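Local coordinates for protein porin (Rhodobacter capsulatus, PDB 2POR) that forms channels, one in each subunit of a homotrimer, that let small hydrophilic solutes up to about 0.6 kDa diffuse passively across the outer membrane, at residues K3-A8 and R26-M31; E109-E114 and A147-V152. One frame throughout, in Å; residues are numbered along the deposited sequence.

From the N terminus, strand 2-14 turns back into strand 19-34, and contact 1 pairs residues 3-8 with 26-31, closing this first hairpin of the barrel. The chain then winds on through strands 40-46, 60-65 and 68-73 and enters a long loop that carries helix 78-83. Residues 109-114, near the end of this loop, open contact 2. After strands 118-125 and 128-134, residues 147-152 close it, tying the loop to the start of strand 148-158. The contacts follow in series, neither enclosing nor crossing the other. The centres of contacts 1 and 2 lie about 26 Å apart. Contact 1 builds the wall itself, whereas contact 2 fastens a loop to it.

Contact 1: residues K3-A8 and R26-M31; sequences KLSGDA and RVLFTM
Lys-3 with Thr-30, Ser-5 with Leu-28 and Asp-7 with Arg-26 are antiparallel hydrogen-bonded pairs, and the two segment axes approach to 4.4 Å with 155° between their directions. Each pair is closed by two backbone bonds; the shortest runs from Lys-3 N to Thr-30 O, 2.7 Å. On the face of these three pairs, Arg-26 and Asp-7 form a side-on salt bridge: Arg-26 NE meets the syn lone pair of Asp-7 OD1 at 3.0 Å, and Arg-26 NH2 bonds to Asp-7 OD2, also at 3.0 Å. Both acceptors lie near the guanidinium plane, while the carboxylate is turned 35° from it. With chi1 at 52°, Asp-7 CG lies between the backbone N and the carbonyl carbon, on the side of the sheet where the Arg-26 side chain lies. Water 1 links the same face: it donates to Leu-28 O at 3.1 Å and bonds to Ser-5 OG and Thr-30 OG1. The other face is apolar. Leu-4 and Phe-29 run alongside each other in the same direction, and Leu-4 CD2 comes within 3.4 Å of Phe-29 CD1. The same methyl also touches Val-27 CG1, at 4.0 Å. Leu-4 meets Leu-4 of the third subunit, and Val-27 packs on Phe-45 of the second. The pairing is part of the first beta hairpin, strands 2-14 and 19-34, of the 16-stranded porin barrel, with an apolar side turned to the trimer interface.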
loop_
_atom_site.group_PDB
_atom_site.type_symbol
_atom_site.label_atom_id
_atom_site.label_comp_id
_atom_site.label_asym_id
_atom_site.label_seq_id
_atom_site.Cartn_x
_atom_site.Cartn_y
_atom_site.Cartn_z
ATOM N N LYS A 3 11.491 -12.125 -5.067
ATOM C CA LYS A 3 12.374 -11.261 -5.827
ATOM C C LYS A 3 11.686 -9.923 -6.123
ATOM O O LYS A 3 10.460 -9.866 -6.228
ATOM C CB LYS A 3 12.741 -11.889 -7.171
ATOM C CG LYS A 3 13.572 -13.151 -7.061
ATOM C CD LYS A 3 14.318 -13.379 -8.375
ATOM C CE LYS A 3 15.570 -14.244 -8.119
ATOM N NZ LYS A 3 16.481 -13.691 -7.112
ATOM N N LEU A 4 12.470 -8.883 -6.312
ATOM C CA LEU A 4 12.015 -7.561 -6.588
ATOM C C LEU A 4 12.441 -7.092 -7.925
ATOM O O LEU A 4 13.554 -7.338 -8.370
ATOM C CB LEU A 4 12.566 -6.563 -5.597
ATOM C CG LEU A 4 12.136 -6.650 -4.125
ATOM C CD1 LEU A 4 12.705 -5.531 -3.299
ATOM C CD2 LEU A 4 10.652 -6.455 -4.044
ATOM N N SER A 5 11.576 -6.392 -8.618
ATOM C CA SER A 5 11.943 -5.681 -9.828
ATOM C C SER A 5 11.081 -4.404 -9.832
ATOM O O SER A 5 10.269 -4.235 -8.905
ATOM C CB SER A 5 11.652 -6.508 -11.054
ATOM O OG SER A 5 10.318 -6.971 -11.187
ATOM N N GLY A 6 11.196 -3.514 -10.795
ATOM C CA GLY A 6 10.403 -2.291 -10.809
ATOM C C GLY A 6 10.522 -1.591 -12.114
ATOM O O GLY A 6 11.203 -2.016 -13.061
ATOM N N ASP A 7 9.798 -0.495 -12.217
ATOM C CA ASP A 7 9.876 0.350 -13.393
ATOM C C ASP A 7 9.483 1.767 -12.983
ATOM O O ASP A 7 9.024 1.995 -11.856
ATOM C CB ASP A 7 8.963 -0.161 -14.534
ATOM C CG ASP A 7 7.507 -0.415 -14.160
ATOM O OD1 ASP A 7 6.840 0.489 -13.680
ATOM O OD2 ASP A 7 7.054 -1.528 -14.306
ATOM N N ALA A 8 9.758 2.722 -13.856
ATOM C CA ALA A 8 9.477 4.142 -13.623
ATOM C C ALA A 8 9.471 4.834 -14.974
ATOM O O ALA A 8 9.883 4.239 -15.992
ATOM C CB ALA A 8 10.527 4.811 -12.729
ATOM N N ARG A 26 6.912 2.035 -9.890
ATOM C CA ARG A 26 6.214 0.849 -9.391
ATOM C C ARG A 26 7.262 -0.203 -8.965
ATOM O O ARG A 26 8.397 -0.159 -9.468
ATOM C CB ARG A 26 5.340 0.229 -10.484
ATOM C CG ARG A 26 4.399 1.277 -11.081
ATOM C CD ARG A 26 3.367 0.633 -11.950
ATOM N NE ARG A 26 4.017 -0.075 -13.007
ATOM C CZ ARG A 26 3.380 -0.863 -13.858
ATOM N NH1 ARG A 26 2.078 -1.067 -13.817
ATOM N NH2 ARG A 26 4.082 -1.532 -14.769
ATOM N N VAL A 27 6.919 -1.115 -8.070
ATOM C CA VAL A 27 7.776 -2.226 -7.641
ATOM C C VAL A 27 6.904 -3.460 -7.815
ATOM O O VAL A 27 5.697 -3.426 -7.498
ATOM C CB VAL A 27 8.203 -2.046 -6.168
ATOM C CG1 VAL A 27 8.776 -3.313 -5.538
ATOM C CG2 VAL A 27 9.278 -0.973 -6.170
ATOM N N LEU A 28 7.504 -4.525 -8.374
ATOM C CA LEU A 28 6.870 -5.815 -8.516
ATOM C C LEU A 28 7.507 -6.845 -7.567
ATOM O O LEU A 28 8.728 -6.956 -7.440
ATOM C CB LEU A 28 6.982 -6.260 -9.983
ATOM C CG LEU A 28 6.513 -7.675 -10.328
ATOM C CD1 LEU A 28 5.002 -7.850 -10.209
ATOM C CD2 LEU A 28 6.902 -7.934 -11.750
ATOM N N PHE A 29 6.698 -7.566 -6.809
ATOM C CA PHE A 29 7.127 -8.652 -5.936
ATOM C C PHE A 29 6.910 -9.926 -6.720
ATOM O O PHE A 29 5.763 -10.159 -7.128
ATOM C CB PHE A 29 6.278 -8.756 -4.687
ATOM C CG PHE A 29 6.357 -7.510 -3.838
ATOM C CD1 PHE A 29 7.486 -7.232 -3.111
ATOM C CD2 PHE A 29 5.285 -6.624 -3.804
ATOM C CE1 PHE A 29 7.551 -6.073 -2.360
ATOM C CE2 PHE A 29 5.350 -5.468 -3.052
ATOM C CZ PHE A 29 6.484 -5.187 -2.329
ATOM N N THR A 30 7.927 -10.770 -6.992
ATOM C CA THR A 30 7.710 -12.056 -7.670
ATOM C C THR A 30 8.085 -13.140 -6.692
ATOM O O THR A 30 9.191 -13.127 -6.150
ATOM C CB THR A 30 8.568 -12.176 -8.868
ATOM O OG1 THR A 30 8.236 -11.111 -9.735
ATOM C CG2 THR A 30 8.340 -13.463 -9.562
ATOM N N MET A 31 7.176 -14.045 -6.389
ATOM C CA MET A 31 7.407 -15.053 -5.379
ATOM C C MET A 31 7.380 -16.393 -6.046
ATOM O O MET A 31 6.573 -16.605 -6.957
ATOM C CB MET A 31 6.334 -14.988 -4.308
ATOM C CG MET A 31 6.378 -13.616 -3.649
ATOM S SD MET A 31 5.381 -13.535 -2.167
ATOM C CE MET A 31 3.810 -13.363 -2.918
HETATM O O HOH W 1 9.869 -9.038 -9.363
#

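Contact 2: residues E109-E114 and A147-V152; sequences ERLTAE and AQEMAV
One water is held between Leu-111, Thr-112 and Glu-149. It donates to Glu-149 OE2 at 2.7 Å. It also donates to Thr-112 OG1, and it accepts from Leu-111 N at 2.9 Å. These three bonds join the loop to the strand through the carboxylate of the buried Glu-149. Glu-149 CG lies between its backbone N and carbonyl carbon (chi1 56°), and beyond CG the chain runs extended towards the loop. The other oxygen, OE1, accepts from the backbone N of Gly-107, so the loop holds OE1 directly and OE2 through the water. Arg-110 adds mainly its aliphatic part: Arg-110 CB lies 3.4 Å from Glu-149 OE1. Its guanidinium turns elsewhere, with NE bonded to Leu-105 O. The loop belongs to the long excursion between strands 68-73 and 118-125, which in porins of this family folds into the barrel and narrows the pore. Replacing Glu-149 by an alanine would probably leave the Gly-107 N-H and the water without their acceptor and let the loop shift against the strand. Leu-111 supplies the apolar side: the side chains of Leu-111 and Glu-149 pass each other, each heading for the other's backbone. Leu-111 CD1 rests 3.8 Å from Glu-149 CG and 3.4 Å from Ala-147 O. Its second methyl, CD2, touches Ala-147 CB more loosely, at 4.3 Å. Glu-149 N donates to Ser-135 OG, in the loop after strand 128-134, and Ser-135 also touches Leu-111.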
loop_
_atom_site.group_PDB
_atom_site.type_symbol
_atom_site.label_atom_id
_atom_site.label_comp_id
_atom_site.label_asym_id
_atom_site.label_seq_id
_atom_site.Cartn_x
_atom_site.Cartn_y
_atom_site.Cartn_z
ATOM N N GLU A 109 -9.921 -7.808 -15.575
ATOM C CA GLU A 109 -10.717 -6.947 -14.707
ATOM C C GLU A 109 -12.148 -6.683 -15.196
ATOM O O GLU A 109 -12.785 -5.758 -14.698
ATOM C CB GLU A 109 -10.035 -5.592 -14.504
ATOM C CG GLU A 109 -8.656 -5.691 -13.887
ATOM C CD GLU A 109 -8.039 -4.328 -13.697
ATOM O OE1 GLU A 109 -7.688 -3.717 -14.704
ATOM O OE2 GLU A 109 -7.946 -3.891 -12.549
ATOM N N ARG A 110 -12.710 -7.448 -16.137
ATOM C CA ARG A 110 -14.130 -7.342 -16.529
ATOM C C ARG A 110 -15.011 -7.655 -15.314
ATOM O O ARG A 110 -15.895 -6.868 -14.956
ATOM C CB ARG A 110 -14.453 -8.325 -17.677
ATOM C CG ARG A 110 -15.894 -8.291 -18.208
ATOM C CD ARG A 110 -16.102 -6.896 -18.850
ATOM N NE ARG A 110 -15.450 -6.877 -20.152
ATOM C CZ ARG A 110 -14.853 -5.841 -20.734
ATOM N NH1 ARG A 110 -14.818 -4.681 -20.118
ATOM N NH2 ARG A 110 -14.314 -5.933 -21.948
ATOM N N LEU A 111 -14.793 -8.766 -14.616
ATOM C CA LEU A 111 -15.553 -9.111 -13.442
ATOM C C LEU A 111 -14.734 -9.247 -12.175
ATOM O O LEU A 111 -15.282 -9.456 -11.084
ATOM C CB LEU A 111 -16.278 -10.399 -13.717
ATOM C CG LEU A 111 -17.409 -10.325 -14.721
ATOM C CD1 LEU A 111 -17.984 -11.669 -15.008
ATOM C CD2 LEU A 111 -18.493 -9.482 -14.118
ATOM N N THR A 112 -13.401 -9.136 -12.261
ATOM C CA THR A 112 -12.541 -9.324 -11.098
ATOM C C THR A 112 -12.846 -8.201 -10.115
ATOM O O THR A 112 -12.945 -7.047 -10.544
ATOM C CB THR A 112 -11.059 -9.257 -11.538
ATOM O OG1 THR A 112 -10.981 -10.030 -12.734
ATOM C CG2 THR A 112 -10.112 -9.721 -10.453
ATOM N N ALA A 113 -12.941 -8.460 -8.819
ATOM C CA ALA A 113 -13.266 -7.434 -7.847
ATOM C C ALA A 113 -12.858 -7.918 -6.468
ATOM O O ALA A 113 -12.374 -9.051 -6.333
ATOM C CB ALA A 113 -14.789 -7.190 -7.887
ATOM N N GLU A 114 -13.096 -7.093 -5.436
ATOM C CA GLU A 114 -12.776 -7.439 -4.082
ATOM C C GLU A 114 -13.396 -8.767 -3.747
ATOM O O GLU A 114 -14.539 -9.044 -4.093
ATOM C CB GLU A 114 -13.286 -6.335 -3.202
ATOM C CG GLU A 114 -13.032 -6.659 -1.735
ATOM C CD GLU A 114 -13.306 -5.567 -0.689
ATOM O OE1 GLU A 114 -13.882 -4.538 -1.030
ATOM O OE2 GLU A 114 -12.935 -5.749 0.475
ATOM N N ALA A 147 -22.973 -11.714 -13.237
ATOM C CA ALA A 147 -22.725 -12.127 -14.621
ATOM C C ALA A 147 -21.568 -13.150 -14.555
ATOM O O ALA A 147 -20.768 -13.084 -13.606
ATOM C CB ALA A 147 -22.252 -10.954 -15.463
ATOM N N GLN A 148 -21.443 -14.092 -15.461
ATOM C CA GLN A 148 -20.349 -15.033 -15.363
ATOM C C GLN A 148 -19.622 -15.034 -16.673
ATOM O O GLN A 148 -20.300 -15.138 -17.695
ATOM C CB GLN A 148 -20.915 -16.344 -15.077
ATOM C CG GLN A 148 -19.781 -17.331 -14.982
ATOM C CD GLN A 148 -20.253 -18.655 -14.462
ATOM O OE1 GLN A 148 -19.501 -19.379 -13.819
ATOM N NE2 GLN A 148 -21.515 -19.041 -14.610
ATOM N N GLU A 149 -18.292 -14.921 -16.713
ATOM C CA GLU A 149 -17.592 -14.886 -17.985
ATOM C C GLU A 149 -16.868 -16.206 -18.175
ATOM O O GLU A 149 -16.652 -16.915 -17.175
ATOM C CB GLU A 149 -16.578 -13.773 -18.034
ATOM C CG GLU A 149 -15.553 -13.827 -16.894
ATOM C CD GLU A 149 -14.592 -12.667 -16.817
ATOM O OE1 GLU A 149 -14.721 -11.706 -17.584
ATOM O OE2 GLU A 149 -13.707 -12.724 -15.957
ATOM N N MET A 150 -16.570 -16.516 -19.430
ATOM C CA MET A 150 -15.849 -17.747 -19.791
ATOM C C MET A 150 -15.221 -17.559 -21.138
ATOM O O MET A 150 -15.769 -16.849 -21.980
ATOM C CB MET A 150 -16.706 -18.966 -19.994
ATOM C CG MET A 150 -17.363 -19.506 -18.776
ATOM S SD MET A 150 -18.951 -20.203 -19.276
ATOM C CE MET A 150 -19.250 -21.031 -17.732
ATOM N N ALA A 151 -14.093 -18.203 -21.424
ATOM C CA ALA A 151 -13.487 -18.110 -22.741
ATOM C C ALA A 151 -12.595 -19.343 -22.918
ATOM O O ALA A 151 -12.229 -20.032 -21.932
ATOM C CB ALA A 151 -12.619 -16.882 -22.871
ATOM N N VAL A 152 -12.367 -19.669 -24.175
ATOM C CA VAL A 152 -11.505 -20.786 -24.540
ATOM C C VAL A 152 -10.724 -20.262 -25.756
ATOM O O VAL A 152 -11.235 -19.446 -26.540
ATOM C CB VAL A 152 -12.358 -22.116 -24.874
ATOM C CG1 VAL A 152 -13.123 -22.580 -23.642
ATOM C CG2 VAL A 152 -13.328 -21.864 -26.017
HETATM O O HOH W 2 -12.509 -10.414 -15.129
#